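Local coordinates for breast cancer anti-estrogen resistance protein 1 (Mus musculus, PDB 5W93) that acts as a docking scaffold that coordinates tyrosine kinase signalling at cell adhesions and promotes cell migration, seen here through its C-terminal four-helix domain, at residues L12-L15 against E16-E19. The protein carries 2 engineered substitutions. Residues are numbered along the deposited sequence; the frame is centred on the assembly and turned at random.
Sequences LFYL and EQAE. Engineered in segment 16-19: A18 (natural residue Cys).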
loop_
_atom_site.group_PDB
_atom_site.type_symbol
_atom_site.label_atom_id
_atom_site.label_comp_id
_atom_site.label_asym_id
_atom_site.label_seq_id
_atom_site.Cartn_x
_atom_site.Cartn_y
_atom_site.Cartn_z
ATOM N N LEU A 12 16.764 -10.802 -2.107
ATOM C CA LEU A 12 16.478 -11.666 -0.962
ATOM C C LEU A 12 16.325 -10.844 0.309
ATOM O O LEU A 12 15.423 -11.090 1.106
ATOM C CB LEU A 12 17.573 -12.724 -0.762
ATOM C CG LEU A 12 17.605 -13.851 -1.789
ATOM C CD1 LEU A 12 18.851 -14.729 -1.579
ATOM C CD2 LEU A 12 16.321 -14.679 -1.713
ATOM N N PHE A 13 17.208 -9.866 0.489
ATOM C CA PHE A 13 17.127 -8.974 1.632
ATOM C C PHE A 13 15.791 -8.194 1.659
ATOM O O PHE A 13 15.097 -8.159 2.678
ATOM C CB PHE A 13 18.296 -7.990 1.617
ATOM C CG PHE A 13 18.301 -7.055 2.786
ATOM C CD1 PHE A 13 18.787 -7.476 4.019
ATOM C CD2 PHE A 13 17.839 -5.758 2.657
ATOM C CE1 PHE A 13 18.794 -6.626 5.099
ATOM C CE2 PHE A 13 17.839 -4.900 3.737
ATOM C CZ PHE A 13 18.317 -5.339 4.963
ATOM N N TYR A 14 15.432 -7.558 0.555
ATOM C CA TYR A 14 14.220 -6.743 0.598
ATOM C C TYR A 14 12.941 -7.578 0.537
ATOM O O TYR A 14 11.890 -7.116 0.983
ATOM C CB TYR A 14 14.252 -5.666 -0.490
ATOM C CG TYR A 14 15.062 -4.497 0.022
ATOM C CD1 TYR A 14 14.562 -3.676 1.023
ATOM C CD2 TYR A 14 16.349 -4.264 -0.429
ATOM C CE1 TYR A 14 15.310 -2.624 1.529
ATOM C CE2 TYR A 14 17.112 -3.214 0.078
ATOM C CZ TYR A 14 16.588 -2.402 1.054
ATOM O OH TYR A 14 17.346 -1.356 1.548
ATOM N N LEU A 15 13.037 -8.816 0.051
ATOM C CA LEU A 15 11.928 -9.770 0.179
ATOM C C LEU A 15 11.616 -9.996 1.657
ATOM O O LEU A 15 10.467 -9.992 2.074
ATOM C CB LEU A 15 12.258 -11.108 -0.496
ATOM C CG LEU A 15 11.238 -12.243 -0.333
ATOM C CD1 LEU A 15 9.860 -11.824 -0.879
ATOM C CD2 LEU A 15 11.707 -13.527 -1.030
ATOM N N GLU A 16 12.663 -10.202 2.448
ATOM C CA GLU A 16 12.503 -10.382 3.884
ATOM C C GLU A 16 11.860 -9.153 4.537
ATOM O O GLU A 16 10.981 -9.292 5.390
ATOM C CB GLU A 16 13.862 -10.702 4.525
ATOM C CG GLU A 16 13.870 -10.666 6.039
ATOM C CD GLU A 16 14.081 -9.264 6.588
ATOM O OE1 GLU A 16 15.085 -8.611 6.202
ATOM O OE2 GLU A 16 13.226 -8.811 7.382
ATOM N N GLN A 17 12.315 -7.960 4.160
ATOM C CA GLN A 17 11.737 -6.717 4.681
ATOM C C GLN A 17 10.289 -6.538 4.239
ATOM O O GLN A 17 9.444 -6.082 5.004
ATOM C CB GLN A 17 12.548 -5.507 4.229
ATOM C CG GLN A 17 13.406 -4.896 5.305
ATOM C CD GLN A 17 13.684 -3.428 5.062
ATOM O OE1 GLN A 17 13.018 -2.774 4.243
ATOM N NE2 GLN A 17 14.663 -2.896 5.775
ATOM N N ALA A 18 10.018 -6.873 2.987
ATOM C CA ALA A 18 8.652 -6.808 2.468
ATOM C C ALA A 18 7.723 -7.728 3.266
ATOM O O ALA A 18 6.603 -7.344 3.590
ATOM C CB ALA A 18 8.631 -7.170 1.003
ATOM N N GLU A 19 8.199 -8.929 3.601
ATOM C CA GLU A 19 7.377 -9.911 4.312
ATOM C C GLU A 19 7.020 -9.398 5.704
ATOM O O GLU A 19 5.865 -9.472 6.122
ATOM C CB GLU A 19 8.091 -11.277 4.385
ATOM C CG GLU A 19 8.035 -12.038 3.051
ATOM C CD GLU A 19 8.907 -13.294 3.011
ATOM O OE1 GLU A 19 9.696 -13.515 3.953
ATOM O OE2 GLU A 19 8.803 -14.061 2.026
#
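Each carbonyl of L12 to L15 is taken by the amide four residues on, from E16 to E19, as in two successive turns of alpha-helix. E16 N reaches L12 O at 3.2 Å, and Q17 N bonds to F13 O, also at 3.2 Å. A18 N to Y14 O is 2.8 Å and E19 N to L15 O 2.9 Å. On one side of the helix, Y14 and Q17 run side by side: the amide oxygen OE1 of Q17 comes to the ring edge, 3.6 Å from Y14 CE1, and the amide and ring planes stand almost perpendicular, 83° apart. Glutamine suits this partly exposed place, since its extended chain runs beside the ring and carries the amide to its edge. With chi1 at 175° the L15 side chain swings away from its own N, and its CG and CD1 each lie 3.8 Å from E19 OE2, a van der Waals contact with a carboxylate oxygen at the end of the extended E19 chain. A18, an engineered replacement of cysteine, is small and buried, its CB 3.3 Å from Y14 O. These two turns belong to helix 5-37 of the four-helix bundle: Y14 and Q17 pack on I62 of helix 42-69, while L15 and A18 meet L131 of helix 107-135, where the exposed E19 also touches R128.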